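Side-chain contacts in ornithine carbamoyltransferase (Gloeobacter violaceus, PDB 3GD5), which probably catalyses the reversible transfer of a carbamoyl group from carbamoyl phosphate to the side-chain nitrogen of ornithine, giving citrulline on the way to arginine: residues Asp15-Ser18 and Leu19-Asp23; Leu33-Gln36 and Leu37-Glu41; Pro138-Val141 and Val142-Leu146; Leu160-Gly164 and Asp165-Val169; Glu296-Asn299 and Arg300-Gln304. All coordinates share one frame; numbering follows the deposited sequence.

Contact 1: Asp15-Ser18 and Leu19-Asp23; sequences DLLS and LDDLD
Asp-21 reaches back over the turn to Leu-17 and Ser-18, and its side chain is the hub of this short loop ahead of helix 24-39. Its CB lies 3.2 Å from Ser-18 O, the carbonyl oxygen that also accepts the Asp-21 backbone N at 2.9 Å and so closes the 3-10 turn. Asp-21 CG is likewise 3.2 Å from Ser-18 O. With CG anti to its carbonyl carbon (chi1 -73°), the carboxylate folds back toward the preceding backbone. There OD2 takes two successive backbone donors on one face of its plane: Leu-17 N at 2.8 Å, on the anti side, and Ser-18 N at 3.2 Å, well above the plane. OD1 lies 3.9 Å from Ser-18 CB and has a long, weak ion pair with Arg-13. Ser-18 suits its place because its small hydroxyl can turn to Glu-136, which also receives Leu-19 N. Apart from these polar bonds, Leu-16 CD1 meets Leu-22 CD1 at 4.1 Å, and Leu-16 packs on toward helix 293-312. Asp-20 points elsewhere, into salt bridges with Lys-179 and Arg-201. Aspartate at position 21 is long enough to collect two adjacent amide N-H groups on one oxygen; its negative charge probably strengthens both bonds, and the two bonds would hold the turn at Leu-17 and Ser-18.

Contact 2: Leu33-Gln36 and Leu37-Glu41; sequences LAHQ and LKRGE
This is a surface contact at the C-terminal end of helix 24-39, where Gln-36 and Glu-41 close a Schellman motif. Glu-41 N donates to Gln-36 O at 2.8 Å, and the inner bond, Gly-40 N to Leu-37 O, is weak at 3.3 Å. Gly-40 is the C-prime residue; its positive phi of 79° is easy for glycine and turns the chain out of the helix. One turn back, Leu-33 and Leu-37 meet through their branches, with Leu-33 CG 3.7 Å from Leu-37 CD2, an apolar pair that suits the side of the helix where Leu-33 also packs on Ala-309. Round the helix, Arg-39 bends at its second torsion (chi2 57°), which folds the chain back against His-35. Its CD comes 3.0 Å from His-35 O, and its NE stands 3.0 Å from His-35 ND1. The guanidinium edge faces that ring nitrogen, the two planes being 77° apart. Lys-38 runs fully extended, its CD lying 3.8 Å over the centre of the Arg-39 guanidinium, and both bases form salt bridges with Glu-150 of helix 138-152. Near the other ring nitrogen, Glu-41 OE2 is 3.6 Å from His-35 NE2. Glu-150 would probably offset the two neighbouring positive charges, while Arg-39 beside ND1 and Glu-41 near NE2 would probably pull the ring's ionisation opposite ways.

Contact 3: Pro138-Val141 and Val142-Leu146; sequences PCQV and VADLL
Gln-140 and Asp-144 meet because the glutamine sends CG away from its own backbone N (chi1 174°) and then bends at its second torsion, while the aspartate carries CG opposite its carbonyl carbon (chi1 -55°), back toward the previous turn. Gln-140 NE2 thus donates to Asp-144 OD1 at 2.7 Å, on the syn side of the carboxylate; the acceptor lies in the amide plane, and amide and carboxylate are only 27° apart. Asp-144 OD2 sits 3.0 Å from Gln-140 O, acceptor against acceptor, though it has Tyr-230 OH as a partner. Asp-144 OD1 is also close to Glu-296 OE1, so a shared proton is possible. Pro-138 opens helix 138-152, and Gln-140 and Asp-144 lie in its first turns; His-137, Pro-138, Cys-139 and Gln-140 form the HPCQ motif that by similarity binds carbamoyl phosphate. At the other amide end Gln-140 OE1 accepts from Arg-300 NE, so the flip is fixed. Were Asp-144 an alanine, Gln-140 NE2 would probably lose its acceptor, leaving less to fix the rotation of an amide held at OE1 by Arg-300. Beta-branched Val-142 sets a methyl against each of two carbonyls one turn back, CG1 3.2 Å from Pro-138 O and CG2 2.9 Å from Cys-139 O, while Val-141 CG1 runs alongside Leu-145 CD2 at 4.0 Å.

Contact 4: Leu160-Gly164 and Asp165-Val169; sequences LAYVG and DGNNV
Asp-165 O is gripped twice. The hydroxyl of Tyr-162 donates to it at 2.6 Å, arriving at a slight tilt from the carbonyl plane, with the oxygen near the plane of the ring at its edge; Asn-167 N adds a weak bond at 2.7 Å that closes an inverse gamma turn centred on Gly-166. Tyrosine suits the place: its long, rigid ring carries a hydroxyl from the strand to a carbonyl beyond its end. With CG anti to the backbone N (chi1 175°), the ring extends toward the loop, where CE1 rests 3.8 Å from Val-169 CG2 and OH comes 3.2 Å from Asn-167 OD1. The segments form the strand-to-helix connection of the beta-alpha-beta unit of strand 159-163, helix 168-180 and strand 183-187, and strand 159-163 is the middle strand of a five-stranded parallel sheet, as in a Rossmann-like fold. Gly-164 makes the bend at phi 139°, where any CB would collide with the next amide N and the preceding carbonyl O. Asn-167 is the N-cap: its CG stands between its own N and carbonyl carbon (chi1 54°), which lets OD1 accept from Ala-170 N and, weakly at 3.3 Å, from Val-169 N. Asn-168, which by similarity binds ornithine, accepts through OD1 a second weak bond from Val-169 N at 2.9 Å, while its ND2 holds Thr-133 O. Asp-165 OD1 is hydrogen-bonded to His-245 of the second subunit.

Contact 5: Glu296-Asn299 and Arg300-Gln304; sequences EAEN and RLHAQ
Glu-298 and His-302, one helical turn apart, make the chief side-chain hydrogen bond: His-302 NE2 to Glu-298 OE2 at 2.8 Å, nearly straight at 166°. The oxygen offers its anti lone pair and lies in the imidazole plane, although carboxylate and ring are turned 66° apart. Glu-298 OE1 forms a salt bridge with Arg-102 of a third subunit, so each oxygen has its own partner, which would probably keep the carboxylate charged. A leucine in place of His-302 would probably leave Glu-298 OE2 without its mate and the carboxylate freer to turn. A second, softer contact lies at the ring edge, where Asn-299 OD1 is 3.4 Å from His-302 CD2; that amide oxygen also accepts from Lys-38, and ND2 donates to Thr-147 and Glu-150, fitting a buried asparagine. In the backbone, helix 293-312 tightens to a 3-10 pattern: Arg-300 N bonds Ala-297 O at 3.0 Å, and Leu-301 N bonds Glu-298 O, also at 3.0 Å, both donors standing above the carbonyl planes. Ala-297 O also receives Tyr-103 OH of the third subunit. Regular spacing returns with Ala-303 N to Asn-299 O at 2.9 Å. Packing completes the turn: Arg-300, which by similarity binds carbamoyl phosphate, bends at its second and third torsions, its CG touching Ala-297 O at 3.2 Å and its NE donating to Gln-140 OE1 on helix 138-152, and small Ala-303 fits against Val-142.

How the contacts relate
Contacts 3 and 5 are the closest pair, their centres 8 Å apart: helices 138-152 and 293-312 meet there, with Gln-140 and Arg-300, both carbamoyl phosphate residues by similarity, probably hydrogen-bonded, Arg-300 NE to Gln-140 OE1 at 2.6 Å. Contact 2 lies against both: Ala-34 CB is 3.5 Å from Leu-146 CD1, and Lys-38 NZ reaches Asn-299 OD1 at 3.0 Å. Contact 1 packs on the start of contact 3 through Leu-19, whose CD2 is 3.6 Å from Val-141 CG1. Contact 4, holding Asn-168, which by similarity binds ornithine, touches contact 3 too, while contact 2, with its centre about 28 Å away, is the most remote from it.

Contact 1: Asp15-Ser18 and Leu19-Asp23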
loop_
_atom_site.group_PDB
_atom_site.type_symbol
_atom_site.label_atom_id
_atom_site.label_comp_id
_atom_site.label_asym_id
_atom_site.label_seq_id
_atom_site.Cartn_x
_atom_site.Cartn_y
_atom_site.Cartn_z
ATOM N N ASP A 15 -30.643 -14.547 -18.913
ATOM C CA ASP A 15 -29.649 -13.503 -18.689
ATOM C C ASP A 15 -29.532 -12.437 -19.780
ATOM O O ASP A 15 -30.104 -12.559 -20.861
ATOM C CB ASP A 15 -28.274 -14.156 -18.520
ATOM C CG ASP A 15 -28.322 -15.401 -17.657
ATOM O OD1 ASP A 15 -28.692 -15.298 -16.474
ATOM O OD2 ASP A 15 -27.992 -16.491 -18.166
ATOM N N LEU A 16 -28.780 -11.385 -19.466
ATOM C CA LEU A 16 -28.492 -10.308 -20.406
ATOM C C LEU A 16 -26.996 -10.091 -20.281
ATOM O O LEU A 16 -26.553 -9.176 -19.591
ATOM C CB LEU A 16 -29.226 -9.005 -20.057
ATOM C CG LEU A 16 -28.771 -7.823 -20.933
ATOM C CD1 LEU A 16 -28.965 -8.171 -22.408
ATOM C CD2 LEU A 16 -29.540 -6.567 -20.579
ATOM N N LEU A 17 -26.236 -10.963 -20.936
ATOM C CA LEU A 17 -24.775 -10.939 -20.931
ATOM C C LEU A 17 -24.235 -10.130 -22.092
ATOM O O LEU A 17 -23.197 -9.477 -21.985
ATOM C CB LEU A 17 -24.237 -12.364 -21.053
ATOM C CG LEU A 17 -24.149 -13.211 -19.788
ATOM C CD1 LEU A 17 -25.330 -12.925 -18.889
ATOM C CD2 LEU A 17 -24.061 -14.677 -20.167
ATOM N N SER A 18 -24.957 -10.204 -23.205
ATOM C CA SER A 18 -24.609 -9.526 -24.440
ATOM C C SER A 18 -25.887 -8.939 -25.002
ATOM O O SER A 18 -26.969 -9.483 -24.781
ATOM C CB SER A 18 -24.029 -10.543 -25.428
ATOM O OG SER A 18 -24.115 -10.080 -26.761
ATOM N N LEU A 19 -25.779 -7.821 -25.712
ATOM C CA LEU A 19 -26.975 -7.225 -26.282
ATOM C C LEU A 19 -27.571 -8.232 -27.272
ATOM O O LEU A 19 -28.764 -8.202 -27.565
ATOM C CB LEU A 19 -26.643 -5.917 -27.000
ATOM C CG LEU A 19 -27.847 -4.985 -27.199
ATOM C CD1 LEU A 19 -28.432 -4.579 -25.844
ATOM C CD2 LEU A 19 -27.414 -3.749 -27.946
ATOM N N ASP A 20 -26.732 -9.135 -27.767
ATOM C CA ASP A 20 -27.176 -10.141 -28.719
ATOM C C ASP A 20 -27.974 -11.265 -28.057
ATOM O O ASP A 20 -28.257 -12.285 -28.685
ATOM C CB ASP A 20 -25.979 -10.724 -29.470
ATOM C CG ASP A 20 -26.372 -11.324 -30.812
ATOM O OD1 ASP A 20 -27.354 -10.842 -31.416
ATOM O OD2 ASP A 20 -25.689 -12.262 -31.271
ATOM N N ASP A 21 -28.326 -11.080 -26.788
ATOM C CA ASP A 21 -29.118 -12.074 -26.070
ATOM C C ASP A 21 -30.571 -11.715 -26.294
ATOM O O ASP A 21 -31.478 -12.441 -25.899
ATOM C CB ASP A 21 -28.817 -12.047 -24.565
ATOM C CG ASP A 21 -27.469 -12.646 -24.231
ATOM O OD1 ASP A 21 -26.825 -13.201 -25.145
ATOM O OD2 ASP A 21 -27.058 -12.570 -23.055
ATOM N N LEU A 22 -30.776 -10.568 -26.923
ATOM C CA LEU A 22 -32.111 -10.079 -27.225
ATOM C C LEU A 22 -32.223 -10.002 -28.728
ATOM O O LEU A 22 -31.376 -9.389 -29.372
ATOM C CB LEU A 22 -32.308 -8.668 -26.670
ATOM C CG LEU A 22 -32.147 -8.376 -25.176
ATOM C CD1 LEU A 22 -31.880 -6.891 -24.992
ATOM C CD2 LEU A 22 -33.389 -8.808 -24.415
ATOM N N ASP A 23 -33.242 -10.632 -29.302
ATOM C CA ASP A 23 -33.424 -10.527 -30.742
ATOM C C ASP A 23 -34.118 -9.179 -30.943
ATOM O O ASP A 23 -34.383 -8.468 -29.969
ATOM C CB ASP A 23 -34.279 -11.684 -31.295
ATOM C CG ASP A 23 -35.628 -11.823 -30.601
ATOM O OD1 ASP A 23 -36.317 -10.803 -30.378
ATOM O OD2 ASP A 23 -36.010 -12.973 -30.295
#

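Contact 2: Leu33-Gln36 and Leu37-Glu41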
loop_
_atom_site.group_PDB
_atom_site.type_symbol
_atom_site.label_atom_id
_atom_site.label_comp_id
_atom_site.label_asym_id
_atom_site.label_seq_id
_atom_site.Cartn_x
_atom_site.Cartn_y
_atom_site.Cartn_z
ATOM N N LEU A 33 -41.084 -1.337 -22.363
ATOM C CA LEU A 33 -41.276 -1.476 -20.923
ATOM C C LEU A 33 -40.592 -0.318 -20.184
ATOM O O LEU A 33 -41.168 0.288 -19.279
ATOM C CB LEU A 33 -40.706 -2.813 -20.442
ATOM C CG LEU A 33 -40.805 -3.063 -18.937
ATOM C CD1 LEU A 33 -42.256 -3.003 -18.506
ATOM C CD2 LEU A 33 -40.192 -4.415 -18.591
ATOM N N ALA A 34 -39.364 -0.013 -20.577
ATOM C CA ALA A 34 -38.624 1.071 -19.947
ATOM C C ALA A 34 -39.410 2.376 -20.069
ATOM O O ALA A 34 -39.591 3.104 -19.083
ATOM C CB ALA A 34 -37.257 1.214 -20.594
ATOM N N HIS A 35 -39.881 2.675 -21.278
ATOM C CA HIS A 35 -40.651 3.898 -21.504
ATOM C C HIS A 35 -41.922 3.937 -20.664
ATOM O O HIS A 35 -42.226 4.943 -20.027
ATOM C CB HIS A 35 -41.030 4.035 -22.980
ATOM C CG HIS A 35 -42.007 5.137 -23.246
ATOM N ND1 HIS A 35 -41.704 6.467 -23.046
ATOM C CD2 HIS A 35 -43.293 5.105 -23.672
ATOM C CE1 HIS A 35 -42.760 7.207 -23.339
ATOM N NE2 HIS A 35 -43.737 6.404 -23.720
ATOM N N GLN A 36 -42.668 2.840 -20.664
ATOM C CA GLN A 36 -43.905 2.785 -19.902
ATOM C C GLN A 36 -43.610 2.979 -18.427
ATOM O O GLN A 36 -44.335 3.684 -17.725
ATOM C CB GLN A 36 -44.598 1.441 -20.110
ATOM C CG GLN A 36 -44.847 1.092 -21.557
ATOM C CD GLN A 36 -45.529 -0.251 -21.711
ATOM O OE1 GLN A 36 -45.074 -1.259 -21.158
ATOM N NE2 GLN A 36 -46.622 -0.279 -22.467
ATOM N N LEU A 37 -42.544 2.340 -17.962
ATOM C CA LEU A 37 -42.149 2.439 -16.564
ATOM C C LEU A 37 -41.747 3.874 -16.250
ATOM O O LEU A 37 -42.107 4.424 -15.218
ATOM C CB LEU A 37 -40.986 1.479 -16.288
ATOM C CG LEU A 37 -41.243 0.172 -15.521
ATOM C CD1 LEU A 37 -42.659 -0.326 -15.727
ATOM C CD2 LEU A 37 -40.227 -0.866 -15.966
ATOM N N LYS A 38 -41.013 4.487 -17.162
ATOM C CA LYS A 38 -40.568 5.855 -16.961
ATOM C C LYS A 38 -41.738 6.836 -16.866
ATOM O O LYS A 38 -41.741 7.717 -16.011
ATOM C CB LYS A 38 -39.635 6.269 -18.104
ATOM C CG LYS A 38 -39.012 7.640 -17.921
ATOM C CD LYS A 38 -38.071 7.983 -19.060
ATOM C CE LYS A 38 -37.420 9.346 -18.846
ATOM N NZ LYS A 38 -36.545 9.743 -19.993
ATOM N N ARG A 39 -42.735 6.669 -17.733
ATOM C CA ARG A 39 -43.882 7.574 -17.760
ATOM C C ARG A 39 -45.003 7.217 -16.794
ATOM O O ARG A 39 -45.975 7.962 -16.666
ATOM C CB ARG A 39 -44.435 7.674 -19.191
ATOM C CG ARG A 39 -43.566 8.494 -20.150
ATOM C CD ARG A 39 -42.130 7.953 -20.231
ATOM N NE ARG A 39 -41.262 8.721 -21.131
ATOM C CZ ARG A 39 -40.850 9.968 -20.906
ATOM N NH1 ARG A 39 -41.221 10.611 -19.804
ATOM N NH2 ARG A 39 -40.059 10.570 -21.781
ATOM N N GLY A 40 -44.868 6.085 -16.108
ATOM C CA GLY A 40 -45.890 5.678 -15.165
ATOM C C GLY A 40 -47.088 5.056 -15.856
ATOM O O GLY A 40 -48.153 4.924 -15.261
ATOM N N GLU A 41 -46.913 4.688 -17.122
ATOM C CA GLU A 41 -47.971 4.057 -17.906
ATOM C C GLU A 41 -47.951 2.569 -17.590
ATOM O O GLU A 41 -48.729 1.785 -18.137
ATOM C CB GLU A 41 -47.712 4.255 -19.398
ATOM C CG GLU A 41 -47.819 5.689 -19.879
ATOM C CD GLU A 41 -47.233 5.866 -21.265
ATOM O OE1 GLU A 41 -47.413 4.954 -22.100
ATOM O OE2 GLU A 41 -46.599 6.913 -21.525
#

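Contact 3: Pro138-Val141 and Val142-Leu146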
loop_
_atom_site.group_PDB
_atom_site.type_symbol
_atom_site.label_atom_id
_atom_site.label_comp_id
_atom_site.label_asym_id
_atom_site.label_seq_id
_atom_site.Cartn_x
_atom_site.Cartn_y
_atom_site.Cartn_z
ATOM N N PRO A 138 -24.209 -3.703 -22.588
ATOM C CA PRO A 138 -25.614 -3.784 -23.001
ATOM C C PRO A 138 -26.552 -2.744 -22.401
ATOM O O PRO A 138 -27.294 -2.069 -23.122
ATOM C CB PRO A 138 -26.014 -5.196 -22.583
ATOM C CG PRO A 138 -24.741 -5.953 -22.705
ATOM C CD PRO A 138 -23.740 -5.011 -22.097
ATOM N N CYS A 139 -26.526 -2.629 -21.078
ATOM C CA CYS A 139 -27.398 -1.695 -20.389
ATOM C C CYS A 139 -27.187 -0.264 -20.812
ATOM O O CYS A 139 -28.149 0.487 -20.910
ATOM C CB CYS A 139 -27.245 -1.836 -18.874
ATOM S SG CYS A 139 -27.903 -3.431 -18.235
ATOM N N GLN A 140 -25.940 0.119 -21.070
ATOM C CA GLN A 140 -25.654 1.484 -21.506
ATOM C C GLN A 140 -26.401 1.755 -22.813
ATOM O O GLN A 140 -27.107 2.757 -22.953
ATOM C CB GLN A 140 -24.152 1.669 -21.733
ATOM C CG GLN A 140 -23.764 3.021 -22.333
ATOM C CD GLN A 140 -24.113 4.183 -21.425
ATOM O OE1 GLN A 140 -23.731 4.199 -20.245
ATOM N NE2 GLN A 140 -24.840 5.164 -21.961
ATOM N N VAL A 141 -26.244 0.840 -23.759
ATOM C CA VAL A 141 -26.877 0.973 -25.061
ATOM C C VAL A 141 -28.399 1.010 -25.020
ATOM O O VAL A 141 -29.002 1.777 -25.769
ATOM C CB VAL A 141 -26.387 -0.145 -26.021
ATOM C CG1 VAL A 141 -27.253 -0.187 -27.304
ATOM C CG2 VAL A 141 -24.931 0.118 -26.382
ATOM N N VAL A 142 -29.029 0.207 -24.157
ATOM C CA VAL A 142 -30.484 0.229 -24.080
ATOM C C VAL A 142 -30.917 1.616 -23.599
ATOM O O VAL A 142 -31.992 2.111 -23.948
ATOM C CB VAL A 142 -31.052 -0.879 -23.128
ATOM C CG1 VAL A 142 -30.462 -2.244 -23.492
ATOM C CG2 VAL A 142 -30.762 -0.546 -21.685
ATOM N N ALA A 143 -30.061 2.255 -22.812
ATOM C CA ALA A 143 -30.357 3.591 -22.310
ATOM C C ALA A 143 -30.179 4.608 -23.436
ATOM O O ALA A 143 -30.967 5.549 -23.576
ATOM C CB ALA A 143 -29.429 3.937 -21.136
ATOM N N ASP A 144 -29.149 4.415 -24.248
ATOM C CA ASP A 144 -28.886 5.329 -25.350
ATOM C C ASP A 144 -30.023 5.265 -26.367
ATOM O O ASP A 144 -30.530 6.301 -26.812
ATOM C CB ASP A 144 -27.556 4.978 -26.029
ATOM C CG ASP A 144 -26.388 4.936 -25.045
ATOM O OD1 ASP A 144 -26.312 5.824 -24.158
ATOM O OD2 ASP A 144 -25.540 4.027 -25.173
ATOM N N LEU A 145 -30.411 4.040 -26.723
ATOM C CA LEU A 145 -31.483 3.788 -27.682
ATOM C C LEU A 145 -32.764 4.467 -27.217
ATOM O O LEU A 145 -33.446 5.121 -27.999
ATOM C CB LEU A 145 -31.704 2.280 -27.816
ATOM C CG LEU A 145 -31.273 1.545 -29.093
ATOM C CD1 LEU A 145 -30.054 2.176 -29.729
ATOM C CD2 LEU A 145 -31.014 0.086 -28.747
ATOM N N LEU A 146 -33.066 4.316 -25.930
ATOM C CA LEU A 146 -34.249 4.904 -25.315
ATOM C C LEU A 146 -34.158 6.428 -25.356
ATOM O O LEU A 146 -35.171 7.126 -25.419
ATOM C CB LEU A 146 -34.349 4.429 -23.863
ATOM C CG LEU A 146 -35.693 4.376 -23.134
ATOM C CD1 LEU A 146 -35.428 3.989 -21.685
ATOM C CD2 LEU A 146 -36.404 5.715 -23.192
#

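Contact 4: Leu160-Gly164 and Asp165-Val169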
loop_
_atom_site.group_PDB
_atom_site.type_symbol
_atom_site.label_atom_id
_atom_site.label_comp_id
_atom_site.label_asym_id
_atom_site.label_seq_id
_atom_site.Cartn_x
_atom_site.Cartn_y
_atom_site.Cartn_z
ATOM N N LEU A 160 -26.513 6.615 -36.685
ATOM C CA LEU A 160 -25.666 6.852 -35.508
ATOM C C LEU A 160 -24.197 6.755 -35.941
ATOM O O LEU A 160 -23.787 5.796 -36.600
ATOM C CB LEU A 160 -25.980 5.790 -34.435
ATOM C CG LEU A 160 -25.298 5.619 -33.061
ATOM C CD1 LEU A 160 -23.792 5.675 -33.211
ATOM C CD2 LEU A 160 -25.780 6.672 -32.083
ATOM N N ALA A 161 -23.409 7.762 -35.590
ATOM C CA ALA A 161 -21.989 7.759 -35.916
ATOM C C ALA A 161 -21.192 7.746 -34.616
ATOM O O ALA A 161 -21.372 8.611 -33.759
ATOM C CB ALA A 161 -21.629 8.981 -36.733
ATOM N N TYR A 162 -20.326 6.751 -34.468
ATOM C CA TYR A 162 -19.491 6.625 -33.278
ATOM C C TYR A 162 -18.050 6.921 -33.659
ATOM O O TYR A 162 -17.547 6.409 -34.657
ATOM C CB TYR A 162 -19.581 5.210 -32.704
ATOM C CG TYR A 162 -18.642 4.967 -31.543
ATOM C CD1 TYR A 162 -19.078 5.092 -30.227
ATOM C CD2 TYR A 162 -17.308 4.628 -31.765
ATOM C CE1 TYR A 162 -18.210 4.884 -29.155
ATOM C CE2 TYR A 162 -16.429 4.418 -30.704
ATOM C CZ TYR A 162 -16.887 4.544 -29.402
ATOM O OH TYR A 162 -16.027 4.297 -28.358
ATOM N N VAL A 163 -17.385 7.754 -32.867
ATOM C CA VAL A 163 -15.996 8.101 -33.143
ATOM C C VAL A 163 -15.168 7.919 -31.885
ATOM O O VAL A 163 -15.558 8.362 -30.804
ATOM C CB VAL A 163 -15.856 9.569 -33.646
ATOM C CG1 VAL A 163 -16.751 9.785 -34.862
ATOM C CG2 VAL A 163 -16.215 10.554 -32.534
ATOM N N GLY A 164 -14.026 7.258 -32.038
ATOM C CA GLY A 164 -13.148 7.010 -30.916
ATOM C C GLY A 164 -12.582 5.605 -30.965
ATOM O O GLY A 164 -12.181 5.119 -32.027
ATOM N N ASP A 165 -12.557 4.945 -29.814
ATOM C CA ASP A 165 -12.026 3.589 -29.706
ATOM C C ASP A 165 -13.119 2.534 -29.822
ATOM O O ASP A 165 -14.154 2.626 -29.165
ATOM C CB ASP A 165 -11.282 3.451 -28.373
ATOM C CG ASP A 165 -10.908 2.020 -28.048
ATOM O OD1 ASP A 165 -10.612 1.237 -28.972
ATOM O OD2 ASP A 165 -10.893 1.684 -26.848
ATOM N N GLY A 166 -12.893 1.543 -30.680
ATOM C CA GLY A 166 -13.866 0.474 -30.855
ATOM C C GLY A 166 -13.832 -0.407 -29.622
ATOM O O GLY A 166 -13.140 -1.430 -29.589
ATOM N N ASN A 167 -14.594 -0.006 -28.609
ATOM C CA ASN A 167 -14.630 -0.705 -27.332
ATOM C C ASN A 167 -15.936 -1.422 -27.036
ATOM O O ASN A 167 -16.741 -1.678 -27.928
ATOM C CB ASN A 167 -14.369 0.301 -26.217
ATOM C CG ASN A 167 -15.317 1.489 -26.284
ATOM O OD1 ASN A 167 -16.354 1.436 -26.957
ATOM N ND2 ASN A 167 -14.973 2.564 -25.582
ATOM N N ASN A 168 -16.144 -1.719 -25.756
ATOM C CA ASN A 168 -17.345 -2.402 -25.317
ATOM C C ASN A 168 -18.644 -1.709 -25.716
ATOM O O ASN A 168 -19.577 -2.379 -26.146
ATOM C CB ASN A 168 -17.326 -2.642 -23.794
ATOM C CG ASN A 168 -16.771 -1.458 -23.001
ATOM O OD1 ASN A 168 -16.846 -0.299 -23.429
ATOM N ND2 ASN A 168 -16.225 -1.752 -21.821
ATOM N N VAL A 169 -18.719 -0.385 -25.599
ATOM C CA VAL A 169 -19.960 0.305 -25.956
ATOM C C VAL A 169 -20.157 0.346 -27.473
ATOM O O VAL A 169 -21.280 0.254 -27.959
ATOM C CB VAL A 169 -20.026 1.747 -25.373
ATOM C CG1 VAL A 169 -19.557 1.741 -23.931
ATOM C CG2 VAL A 169 -19.203 2.702 -26.199
#

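Contact 5: Glu296-Asn299 and Arg300-Gln304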
loop_
_atom_site.group_PDB
_atom_site.type_symbol
_atom_site.label_atom_id
_atom_site.label_comp_id
_atom_site.label_asym_id
_atom_site.label_seq_id
_atom_site.Cartn_x
_atom_site.Cartn_y
_atom_site.Cartn_z
ATOM N N GLU A 296 -29.289 11.129 -21.235
ATOM C CA GLU A 296 -28.776 9.799 -21.531
ATOM C C GLU A 296 -28.346 9.086 -20.246
ATOM O O GLU A 296 -28.570 7.890 -20.089
ATOM C CB GLU A 296 -27.592 9.928 -22.489
ATOM C CG GLU A 296 -26.847 8.644 -22.786
ATOM C CD GLU A 296 -25.539 8.907 -23.515
ATOM O OE1 GLU A 296 -24.879 7.933 -23.929
ATOM O OE2 GLU A 296 -25.171 10.093 -23.668
ATOM N N ALA A 297 -27.737 9.831 -19.325
ATOM C CA ALA A 297 -27.279 9.268 -18.052
ATOM C C ALA A 297 -28.467 8.869 -17.168
ATOM O O ALA A 297 -28.483 7.777 -16.577
ATOM C CB ALA A 297 -26.384 10.284 -17.325
ATOM N N GLU A 298 -29.456 9.754 -17.071
ATOM C CA GLU A 298 -30.644 9.455 -16.284
ATOM C C GLU A 298 -31.309 8.190 -16.823
ATOM O O GLU A 298 -31.836 7.380 -16.057
ATOM C CB GLU A 298 -31.658 10.604 -16.349
ATOM C CG GLU A 298 -32.905 10.347 -15.506
ATOM C CD GLU A 298 -34.043 11.325 -15.786
ATOM O OE1 GLU A 298 -33.789 12.550 -15.868
ATOM O OE2 GLU A 298 -35.199 10.868 -15.910
ATOM N N ASN A 299 -31.287 8.021 -18.142
ATOM C CA ASN A 299 -31.906 6.849 -18.748
ATOM C C ASN A 299 -31.230 5.525 -18.406
ATOM O O ASN A 299 -31.756 4.461 -18.752
ATOM C CB ASN A 299 -32.011 7.001 -20.266
ATOM C CG ASN A 299 -33.213 7.819 -20.681
ATOM O OD1 ASN A 299 -34.216 7.862 -19.969
ATOM N ND2 ASN A 299 -33.130 8.457 -21.842
ATOM N N ARG A 300 -30.077 5.572 -17.738
ATOM C CA ARG A 300 -29.421 4.325 -17.334
ATOM C C ARG A 300 -30.350 3.714 -16.286
ATOM O O ARG A 300 -30.497 2.499 -16.179
ATOM C CB ARG A 300 -28.045 4.584 -16.698
ATOM C CG ARG A 300 -26.989 5.166 -17.637
ATOM C CD ARG A 300 -26.452 4.147 -18.637
ATOM N NE ARG A 300 -25.214 3.514 -18.180
ATOM C CZ ARG A 300 -25.135 2.694 -17.140
ATOM N NH1 ARG A 300 -26.225 2.403 -16.456
ATOM N NH2 ARG A 300 -23.973 2.181 -16.772
ATOM N N LEU A 301 -30.985 4.580 -15.510
ATOM C CA LEU A 301 -31.895 4.131 -14.461
ATOM C C LEU A 301 -33.175 3.495 -15.023
ATOM O O LEU A 301 -33.576 2.397 -14.617
ATOM C CB LEU A 301 -32.260 5.314 -13.556
ATOM C CG LEU A 301 -33.524 5.177 -12.706
ATOM C CD1 LEU A 301 -33.395 3.964 -11.830
ATOM C CD2 LEU A 301 -33.749 6.433 -11.872
ATOM N N HIS A 302 -33.815 4.197 -15.948
ATOM C CA HIS A 302 -35.056 3.703 -16.539
ATOM C C HIS A 302 -34.810 2.447 -17.366
ATOM O O HIS A 302 -35.627 1.533 -17.379
ATOM C CB HIS A 302 -35.692 4.804 -17.389
ATOM C CG HIS A 302 -35.891 6.085 -16.642
ATOM N ND1 HIS A 302 -36.680 6.171 -15.514
ATOM C CD2 HIS A 302 -35.370 7.321 -16.831
ATOM C CE1 HIS A 302 -36.633 7.403 -15.038
ATOM N NE2 HIS A 302 -35.845 8.122 -15.820
ATOM N N ALA A 303 -33.670 2.391 -18.034
ATOM C CA ALA A 303 -33.351 1.223 -18.841
ATOM C C ALA A 303 -33.081 0.014 -17.954
ATOM O O ALA A 303 -33.550 -1.096 -18.235
ATOM C CB ALA A 303 -32.147 1.503 -19.725
ATOM N N GLN A 304 -32.313 0.221 -16.886
ATOM C CA GLN A 304 -31.992 -0.874 -15.985
ATOM C C GLN A 304 -33.211 -1.380 -15.209
ATOM O O GLN A 304 -33.285 -2.565 -14.887
ATOM C CB GLN A 304 -30.836 -0.466 -15.057
ATOM C CG GLN A 304 -29.495 -0.624 -15.764
ATOM C CD GLN A 304 -28.403 0.294 -15.247
ATOM O OE1 GLN A 304 -27.454 0.570 -15.962
ATOM N NE2 GLN A 304 -28.527 0.759 -14.006
#